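Local coordinates for conserved hypothetical protein NMB0706 (Neisseria meningitidis, PDB 1RV9), which is of unknown biochemical function but belongs to the DUF152/YfiH family, named after multi-copper polyphenol oxidoreductase laccases, and has an alpha-beta-beta-alpha architecture, at residues G38-L49 and A59-V67; N79-V87 and H135-V145. All coordinates share one frame; numbering follows the deposited sequence.

Interaction 1 (G38-L49 and A59-V67)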
loop_
_atom_site.group_PDB
_atom_site.type_symbol
_atom_site.label_atom_id
_atom_site.label_comp_id
_atom_site.label_asym_id
_atom_site.label_seq_id
_atom_site.Cartn_x
_atom_site.Cartn_y
_atom_site.Cartn_z
ATOM N N GLY A 38 -18.463 3.005 -5.139
ATOM C CA GLY A 38 -18.405 4.455 -5.089
ATOM C C GLY A 38 -19.361 5.187 -6.012
ATOM O O GLY A 38 -20.295 4.591 -6.549
ATOM N N VAL A 39 -19.117 6.481 -6.199
ATOM C CA VAL A 39 -19.970 7.313 -7.046
ATOM C C VAL A 39 -19.266 7.910 -8.263
ATOM O O VAL A 39 -19.887 8.637 -9.039
ATOM C CB VAL A 39 -20.593 8.477 -6.245
ATOM C CG1 VAL A 39 -21.392 7.932 -5.072
ATOM C CG2 VAL A 39 -19.504 9.426 -5.764
ATOM N N SER A 40 -17.979 7.616 -8.433
ATOM C CA SER A 40 -17.238 8.151 -9.573
ATOM C C SER A 40 -17.604 7.428 -10.862
ATOM O O SER A 40 -18.099 6.303 -10.837
ATOM C CB SER A 40 -15.729 8.055 -9.322
ATOM O OG SER A 40 -15.361 8.881 -8.233
ATOM N N GLN A 41 -17.339 8.077 -11.992
ATOM C CA GLN A 41 -17.679 7.518 -13.298
ATOM C C GLN A 41 -16.510 7.490 -14.274
ATOM O O GLN A 41 -15.428 8.002 -13.993
ATOM C CB GLN A 41 -18.799 8.345 -13.931
ATOM C CG GLN A 41 -18.382 9.785 -14.192
ATOM C CD GLN A 41 -19.516 10.655 -14.682
ATOM O OE1 GLN A 41 -19.823 10.691 -15.878
ATOM N NE2 GLN A 41 -20.153 11.358 -13.758
ATOM N N GLY A 42 -16.758 6.897 -15.435
ATOM C CA GLY A 42 -15.742 6.829 -16.468
ATOM C C GLY A 42 -14.479 6.105 -16.054
ATOM O O GLY A 42 -14.533 5.004 -15.513
ATOM N N ALA A 43 -13.340 6.733 -16.317
ATOM C CA ALA A 43 -12.041 6.151 -15.991
ATOM C C ALA A 43 -11.864 5.967 -14.493
ATOM O O ALA A 43 -11.029 5.187 -14.050
ATOM C CB ALA A 43 -10.921 7.045 -16.524
ATOM N N TYR A 44 -12.650 6.682 -13.704
ATOM C CA TYR A 44 -12.512 6.591 -12.266
ATOM C C TYR A 44 -13.562 5.662 -11.769
ATOM O O TYR A 44 -13.841 5.603 -10.568
ATOM C CB TYR A 44 -12.690 7.971 -11.645
ATOM C CG TYR A 44 -11.746 8.984 -12.236
ATOM C CD1 TYR A 44 -12.176 9.876 -13.220
ATOM C CD2 TYR A 44 -10.401 9.012 -11.862
ATOM C CE1 TYR A 44 -11.290 10.767 -13.820
ATOM C CE2 TYR A 44 -9.501 9.904 -12.463
ATOM C CZ TYR A 44 -9.955 10.774 -13.442
ATOM O OH TYR A 44 -9.070 11.632 -14.054
ATOM N N GLN A 45 -14.118 4.848 -12.644
ATOM C CA GLN A 45 -15.180 4.096 -12.053
ATOM C C GLN A 45 -15.189 3.338 -10.770
ATOM O O GLN A 45 -14.562 2.282 -10.493
ATOM C CB GLN A 45 -16.012 3.330 -13.080
ATOM C CG GLN A 45 -15.567 2.135 -13.867
ATOM C CD GLN A 45 -16.610 1.940 -14.947
ATOM O OE1 GLN A 45 -16.633 2.684 -15.931
ATOM N NE2 GLN A 45 -17.538 1.007 -14.732
ATOM N N SER A 46 -15.999 4.121 -10.057
ATOM C CA SER A 46 -16.611 4.171 -8.797
ATOM C C SER A 46 -15.884 4.521 -7.517
ATOM O O SER A 46 -15.861 5.716 -7.134
ATOM C CB SER A 46 -17.617 3.011 -8.809
ATOM O OG SER A 46 -17.548 2.157 -7.737
ATOM N N LEU A 47 -15.282 3.576 -6.823
ATOM C CA LEU A 47 -14.673 4.070 -5.581
ATOM C C LEU A 47 -13.291 4.715 -5.612
ATOM O O LEU A 47 -12.368 4.236 -4.966
ATOM C CB LEU A 47 -14.754 3.031 -4.459
ATOM C CG LEU A 47 -14.708 3.493 -2.996
ATOM C CD1 LEU A 47 -16.001 4.215 -2.577
ATOM C CD2 LEU A 47 -14.532 2.243 -2.127
ATOM N N ASN A 48 -13.186 5.865 -6.286
ATOM C CA ASN A 48 -11.906 6.572 -6.346
ATOM C C ASN A 48 -11.667 7.426 -5.116
ATOM O O ASN A 48 -12.426 8.352 -4.830
ATOM C CB ASN A 48 -11.825 7.459 -7.587
ATOM C CG ASN A 48 -10.611 8.353 -7.571
ATOM O OD1 ASN A 48 -9.522 7.915 -7.220
ATOM N ND2 ASN A 48 -10.789 9.614 -7.963
ATOM N N LEU A 49 -10.597 7.115 -4.396
ATOM C CA LEU A 49 -10.267 7.842 -3.185
ATOM C C LEU A 49 -9.161 8.875 -3.362
ATOM O O LEU A 49 -8.819 9.575 -2.411
ATOM C CB LEU A 49 -9.872 6.845 -2.095
ATOM C CG LEU A 49 -10.942 5.797 -1.782
ATOM C CD1 LEU A 49 -10.357 4.707 -0.898
ATOM C CD2 LEU A 49 -12.128 6.465 -1.106
ATOM N N ALA A 59 -17.074 14.090 -5.937
ATOM C CA ALA A 59 -17.224 12.642 -6.027
ATOM C C ALA A 59 -16.238 11.953 -5.089
ATOM O O ALA A 59 -16.603 11.030 -4.362
ATOM C CB ALA A 59 -16.994 12.176 -7.460
ATOM N N VAL A 60 -14.988 12.405 -5.108
ATOM C CA VAL A 60 -13.964 11.821 -4.245
ATOM C C VAL A 60 -14.340 11.996 -2.779
ATOM O O VAL A 60 -14.148 11.090 -1.968
ATOM C CB VAL A 60 -12.585 12.470 -4.485
ATOM C CG1 VAL A 60 -11.559 11.890 -3.510
ATOM C CG2 VAL A 60 -12.144 12.225 -5.918
ATOM N N ARG A 61 -14.870 13.166 -2.438
ATOM C CA ARG A 61 -15.277 13.442 -1.067
ATOM C C ARG A 61 -16.333 12.429 -0.638
ATOM O O ARG A 61 -16.301 11.914 0.480
ATOM C CB ARG A 61 -15.851 14.858 -0.963
ATOM C CG ARG A 61 -16.327 15.248 0.426
ATOM C CD ARG A 61 -17.659 15.979 0.336
ATOM N NE ARG A 61 -18.771 15.111 0.715
ATOM C CZ ARG A 61 -19.931 15.039 0.069
ATOM N NH1 ARG A 61 -20.147 15.783 -1.008
ATOM N NH2 ARG A 61 -20.886 14.227 0.509
ATOM N N ARG A 62 -17.272 12.142 -1.534
ATOM C CA ARG A 62 -18.329 11.189 -1.235
ATOM C C ARG A 62 -17.768 9.773 -1.087
ATOM O O ARG A 62 -18.179 9.030 -0.193
ATOM C CB ARG A 62 -19.397 11.242 -2.331
ATOM C CG ARG A 62 -20.015 12.629 -2.488
ATOM C CD ARG A 62 -20.878 12.711 -3.734
ATOM N NE ARG A 62 -22.079 11.889 -3.630
ATOM C CZ ARG A 62 -22.662 11.292 -4.665
ATOM N NH1 ARG A 62 -22.149 11.422 -5.882
ATOM N NH2 ARG A 62 -23.761 10.570 -4.485
ATOM N N ASN A 63 -16.827 9.398 -1.950
ATOM C CA ASN A 63 -16.233 8.066 -1.860
ATOM C C ASN A 63 -15.493 7.905 -0.533
ATOM O O ASN A 63 -15.538 6.841 0.088
ATOM C CB ASN A 63 -15.274 7.814 -3.028
ATOM C CG ASN A 63 -15.979 7.803 -4.370
ATOM O OD1 ASN A 63 -17.113 7.338 -4.483
ATOM N ND2 ASN A 63 -15.301 8.300 -5.400
ATOM N N ARG A 64 -14.817 8.960 -0.089
ATOM C CA ARG A 64 -14.094 8.894 1.176
ATOM C C ARG A 64 -15.080 8.801 2.335
ATOM O O ARG A 64 -14.785 8.203 3.368
ATOM C CB ARG A 64 -13.169 10.103 1.331
ATOM C CG ARG A 64 -11.965 10.048 0.396
ATOM C CD ARG A 64 -10.977 11.166 0.673
ATOM N NE ARG A 64 -9.741 11.004 -0.092
ATOM C CZ ARG A 64 -8.659 11.752 0.080
ATOM N NH1 ARG A 64 -8.662 12.715 0.992
ATOM N NH2 ARG A 64 -7.573 11.538 -0.651
ATOM N N GLU A 65 -16.257 9.391 2.159
ATOM C CA GLU A 65 -17.288 9.325 3.187
ATOM C C GLU A 65 -17.770 7.889 3.307
ATOM O O GLU A 65 -17.986 7.380 4.409
ATOM C CB GLU A 65 -18.470 10.209 2.813
ATOM C CG GLU A 65 -18.293 11.652 3.171
ATOM C CD GLU A 65 -19.504 12.471 2.808
ATOM O OE1 GLU A 65 -20.637 11.978 2.990
ATOM O OE2 GLU A 65 -19.321 13.615 2.355
ATOM N N ILE A 66 -17.955 7.247 2.158
ATOM C CA ILE A 66 -18.402 5.862 2.116
ATOM C C ILE A 66 -17.401 4.984 2.862
ATOM O O ILE A 66 -17.784 4.081 3.608
ATOM C CB ILE A 66 -18.537 5.371 0.655
ATOM C CG1 ILE A 66 -19.701 6.097 -0.024
ATOM C CG2 ILE A 66 -18.772 3.868 0.618
ATOM C CD1 ILE A 66 -19.831 5.799 -1.503
ATOM N N VAL A 67 -16.117 5.258 2.667
ATOM C CA VAL A 67 -15.082 4.484 3.337
ATOM C C VAL A 67 -15.072 4.766 4.836
ATOM O O VAL A 67 -14.950 3.844 5.641
ATOM C CB VAL A 67 -13.684 4.782 2.741
ATOM C CG1 VAL A 67 -12.592 4.217 3.645
ATOM C CG2 VAL A 67 -13.576 4.159 1.360
#

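Interaction 2 (N79-V87 and H135-V145). With SO4 (sulfate ion), chain B.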
loop_
_atom_site.group_PDB
_atom_site.type_symbol
_atom_site.label_atom_id
_atom_site.label_comp_id
_atom_site.label_asym_id
_atom_site.label_seq_id
_atom_site.Cartn_x
_atom_site.Cartn_y
_atom_site.Cartn_z
ATOM N N ASN A 79 -0.452 12.997 1.397
ATOM C CA ASN A 79 -0.133 13.518 0.079
ATOM C C ASN A 79 1.117 12.717 -0.252
ATOM O O ASN A 79 2.239 13.113 0.084
ATOM C CB ASN A 79 0.198 15.009 0.111
ATOM C CG ASN A 79 0.601 15.528 -1.254
ATOM O OD1 ASN A 79 -0.027 15.194 -2.260
ATOM N ND2 ASN A 79 1.650 16.341 -1.302
ATOM N N GLN A 80 0.911 11.567 -0.882
ATOM C CA GLN A 80 2.003 10.673 -1.234
ATOM C C GLN A 80 2.885 11.262 -2.320
ATOM O O GLN A 80 2.393 11.720 -3.350
ATOM C CB GLN A 80 1.424 9.319 -1.663
ATOM C CG GLN A 80 0.590 8.688 -0.553
ATOM C CD GLN A 80 -0.225 7.477 -0.982
ATOM O OE1 GLN A 80 -0.994 6.935 -0.188
ATOM N NE2 GLN A 80 -0.069 7.051 -2.232
ATOM N N ILE A 81 4.191 11.242 -2.082
ATOM C CA ILE A 81 5.145 11.787 -3.035
ATOM C C ILE A 81 6.274 10.806 -3.345
ATOM O O ILE A 81 7.359 11.207 -3.769
ATOM C CB ILE A 81 5.751 13.108 -2.513
ATOM C CG1 ILE A 81 6.357 12.896 -1.122
ATOM C CG2 ILE A 81 4.681 14.184 -2.471
ATOM C CD1 ILE A 81 7.140 14.089 -0.607
ATOM N N HIS A 82 6.003 9.520 -3.137
ATOM C CA HIS A 82 6.975 8.463 -3.397
ATOM C C HIS A 82 8.274 8.641 -2.622
ATOM O O HIS A 82 9.365 8.331 -3.111
ATOM C CB HIS A 82 7.232 8.373 -4.902
ATOM C CG HIS A 82 6.054 7.864 -5.671
ATOM N ND1 HIS A 82 5.853 6.524 -5.923
ATOM C CD2 HIS A 82 4.981 8.508 -6.193
ATOM C CE1 HIS A 82 4.709 6.364 -6.566
ATOM N NE2 HIS A 82 4.161 7.553 -6.740
ATOM N N SER A 83 8.127 9.137 -1.398
ATOM C CA SER A 83 9.236 9.365 -0.485
ATOM C C SER A 83 9.343 8.157 0.434
ATOM O O SER A 83 8.642 7.156 0.259
ATOM C CB SER A 83 8.963 10.597 0.381
ATOM O OG SER A 83 7.960 10.310 1.351
ATOM N N THR A 84 10.219 8.264 1.422
ATOM C CA THR A 84 10.399 7.204 2.408
ATOM C C THR A 84 10.022 7.788 3.767
ATOM O O THR A 84 10.384 7.250 4.813
ATOM C CB THR A 84 11.864 6.723 2.459
ATOM O OG1 THR A 84 12.715 7.818 2.824
ATOM C CG2 THR A 84 12.293 6.173 1.104
ATOM N N VAL A 85 9.273 8.889 3.737
ATOM C CA VAL A 85 8.859 9.580 4.953
ATOM C C VAL A 85 7.665 8.942 5.652
ATOM O O VAL A 85 6.631 8.675 5.035
ATOM C CB VAL A 85 8.535 11.064 4.653
ATOM C CG1 VAL A 85 8.110 11.792 5.926
ATOM C CG2 VAL A 85 9.757 11.736 4.050
ATOM N N VAL A 86 7.832 8.715 6.951
ATOM C CA VAL A 86 6.806 8.111 7.795
ATOM C C VAL A 86 6.332 9.143 8.813
ATOM O O VAL A 86 7.143 9.857 9.404
ATOM C CB VAL A 86 7.375 6.905 8.578
ATOM C CG1 VAL A 86 6.265 6.217 9.359
ATOM C CG2 VAL A 86 8.062 5.938 7.628
ATOM N N VAL A 87 5.020 9.226 9.011
ATOM C CA VAL A 87 4.452 10.157 9.977
ATOM C C VAL A 87 3.536 9.422 10.945
ATOM O O VAL A 87 3.178 8.268 10.715
ATOM C CB VAL A 87 3.613 11.256 9.291
ATOM C CG1 VAL A 87 4.487 12.067 8.350
ATOM C CG2 VAL A 87 2.443 10.632 8.534
ATOM N N HIS A 135 3.247 3.101 1.536
ATOM C CA HIS A 135 3.070 3.197 0.091
ATOM C C HIS A 135 4.410 2.818 -0.525
ATOM O O HIS A 135 5.382 3.578 -0.443
ATOM C CB HIS A 135 2.703 4.634 -0.284
ATOM C CG HIS A 135 2.693 4.898 -1.758
ATOM N ND1 HIS A 135 3.298 6.004 -2.315
ATOM C CD2 HIS A 135 2.127 4.221 -2.786
ATOM C CE1 HIS A 135 3.107 5.999 -3.622
ATOM N NE2 HIS A 135 2.398 4.927 -3.934
ATOM N N ALA A 136 4.456 1.643 -1.143
ATOM C CA ALA A 136 5.687 1.151 -1.733
ATOM C C ALA A 136 5.723 1.067 -3.249
ATOM O O ALA A 136 5.553 -0.012 -3.823
ATOM C CB ALA A 136 6.036 -0.217 -1.126
ATOM N N GLY A 137 5.916 2.214 -3.895
ATOM C CA GLY A 137 6.069 2.229 -5.336
ATOM C C GLY A 137 7.505 1.752 -5.471
ATOM O O GLY A 137 8.156 1.530 -4.447
ATOM N N TRP A 138 8.032 1.596 -6.679
ATOM C CA TRP A 138 9.405 1.115 -6.771
ATOM C C TRP A 138 10.408 2.089 -6.158
ATOM O O TRP A 138 11.401 1.666 -5.579
ATOM C CB TRP A 138 9.797 0.785 -8.221
ATOM C CG TRP A 138 10.058 1.959 -9.116
ATOM C CD1 TRP A 138 9.160 2.591 -9.931
ATOM C CD2 TRP A 138 11.314 2.613 -9.320
ATOM N NE1 TRP A 138 9.783 3.595 -10.632
ATOM C CE2 TRP A 138 11.104 3.633 -10.275
ATOM C CE3 TRP A 138 12.598 2.441 -8.785
ATOM C CZ2 TRP A 138 12.135 4.474 -10.714
ATOM C CZ3 TRP A 138 13.621 3.274 -9.220
ATOM C CH2 TRP A 138 13.382 4.281 -10.174
ATOM N N ARG A 139 10.141 3.388 -6.260
ATOM C CA ARG A 139 11.059 4.376 -5.699
ATOM C C ARG A 139 11.117 4.304 -4.177
ATOM O O ARG A 139 12.199 4.252 -3.592
ATOM C CB ARG A 139 10.659 5.786 -6.147
ATOM C CG ARG A 139 10.967 6.062 -7.610
ATOM C CD ARG A 139 10.354 7.370 -8.084
ATOM N NE ARG A 139 10.602 7.582 -9.508
ATOM C CZ ARG A 139 11.764 7.971 -10.021
ATOM N NH1 ARG A 139 12.802 8.206 -9.231
ATOM N NH2 ARG A 139 11.894 8.105 -11.335
ATOM N N GLY A 140 9.956 4.304 -3.531
ATOM C CA GLY A 140 9.940 4.235 -2.081
ATOM C C GLY A 140 10.433 2.896 -1.565
ATOM O O GLY A 140 11.081 2.815 -0.516
ATOM N N LEU A 141 10.133 1.835 -2.304
ATOM C CA LEU A 141 10.546 0.500 -1.893
ATOM C C LEU A 141 12.070 0.400 -1.939
ATOM O O LEU A 141 12.703 -0.049 -0.979
ATOM C CB LEU A 141 9.905 -0.556 -2.804
ATOM C CG LEU A 141 10.092 -2.023 -2.402
ATOM C CD1 LEU A 141 9.516 -2.256 -1.013
ATOM C CD2 LEU A 141 9.412 -2.929 -3.423
ATOM N N ALA A 142 12.661 0.836 -3.044
ATOM C CA ALA A 142 14.111 0.791 -3.182
ATOM C C ALA A 142 14.765 1.806 -2.248
ATOM O O ALA A 142 15.917 1.637 -1.841
ATOM C CB ALA A 142 14.512 1.076 -4.631
ATOM N N GLY A 143 14.016 2.851 -1.903
ATOM C CA GLY A 143 14.533 3.899 -1.036
ATOM C C GLY A 143 14.531 3.595 0.452
ATOM O O GLY A 143 15.217 4.278 1.221
ATOM N N GLY A 144 13.749 2.598 0.861
ATOM C CA GLY A 144 13.699 2.214 2.261
ATOM C C GLY A 144 12.463 2.623 3.043
ATOM O O GLY A 144 12.524 2.756 4.265
ATOM N N VAL A 145 11.335 2.817 2.366
ATOM C CA VAL A 145 10.122 3.212 3.076
ATOM C C VAL A 145 9.677 2.130 4.062
ATOM O O VAL A 145 9.177 2.443 5.145
ATOM C CB VAL A 145 8.957 3.541 2.097
ATOM C CG1 VAL A 145 8.504 2.290 1.370
ATOM C CG2 VAL A 145 7.794 4.180 2.865
HETATM S S SO4 B . 0.807 8.511 -8.279
HETATM O O1 SO4 B . 1.301 9.778 -8.856
HETATM O O2 SO4 B . -0.596 8.680 -7.850
HETATM O O3 SO4 B . 0.883 7.448 -9.294
HETATM O O4 SO4 B . 1.628 8.147 -7.112
HETATM O O HOH W 1 7.126 4.809 -3.961
HETATM O O HOH W 2 6.917 5.726 -1.350
#

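Interaction 1 (G38-L49 and A59-V67)
A loop of the alpha-beta-beta-alpha fold, lying between strand 28-33 and helix 57-71, folds back on the first turns of that helix, and the amide of Asn63 joins the two. The loop narrows where Ser40 and Ser46 exchange backbone hydrogen bonds, and Asn63 enters at this neck. With its CG anti to the carbonyl carbon (chi1 -64°), Asn63 presents both ends of its amide to the loop. OD1 accepts from Val39 N at 2.8 Å, with the N-H in the carbonyl plane and the bond fairly straight at 161°. ND2 donates to Ser40 OG at 2.9 Å, exactly in the amide plane, and also to Asn48 O, which lies tilted from that plane. Three bonds to three different loop residues thus fix the rotation of this buried amide. Ser40 OG and Asn48 ND2 both also bond to Asp55, and Asn48 OD1 accepts from Arg247 N, so second-shell polar groups position the partners of Asn63.

Apolar packing flanks the amide. Leu47 CD1 rests 3.7 Å from Asn63 CB, the two side chains sliding past each other in opposite directions, while Leu49 CD2 lies 3.7 Å from Val67 CG2. Residues of strands 28-33 and 248-254 also pack on Leu49 and Val67, which ties the helix and loop to the five-stranded sheet. At the outer side, Val39 crosses Arg62 at about a right angle and lays its methyls over one face of the guanidinium, CG1 being 3.6 Å from CZ. Arg64, which also makes a cation-pi contact with Tyr77, reaches Leu49 with an extended chain and grips its carbonyl side-on: NE and NH2 each donate to Leu49 O at 2.9 Å, nearly in the guanidinium plane.

Interaction 2 (N79-V87 and H135-V145)
His82 NE2 donates to O4 of a sulfate ion at 2.6 Å, the shortest polar bond here; the sulfate, probably from the crystallisation liquor, is also held by His52 and Arg247. The other ring nitrogen, His82 ND1, bonds to a water 2.9 Å away that accepts from Gly140 N and, weakly, from Gly137 N at the start of helix 138-143. His135 turns its edge to the face of His82 in a T-shaped stack, with the planes at 62° and His135 CE1 3.4 Å from His82 CE1. Over one face of His135 lies the Gln80 amide, NE2 above the ring centre and the planes 26° apart; Gln80 OE1 accepts from Met114 N. A second water donates to both Ser83 O and His135 O, bridging the backbones. Farther along, Thr84 CG2 packs 3.5 Å from Gly143 C, beside the Schellman turn closed by Gly144. His135 ND1 is hydrogen-bonded to Asp100, and together with Cys118 these residues are placed as in a Cys-His-Asp charge relay, although a catalytic role is not established. The neighbouring His82 and the bound anion are consistent with a pocket that could accept an anionic group.

Overall arrangement
Interaction 1 closes along the chain before interaction 2 opens, and their centres lie 24 Å apart, with nearest atoms about 8 Å from each other and no direct touch. The first is peripheral, its centre about 18 Å from the centre of the chain, and fastens a loop and helix 57-71 to the five-stranded sheet. The second has its centre about 10 Å from the centre of the chain, where the loop leading into edge strand 86-88 packs on the end of strand 131-136 and on helix 138-143. Arg247 relates the two: its backbone bonds to Asn48 and Leu49 of the 38-49 loop, while its side chain holds the sulfate bound by His82, close to the putative Cys-His-Asp site.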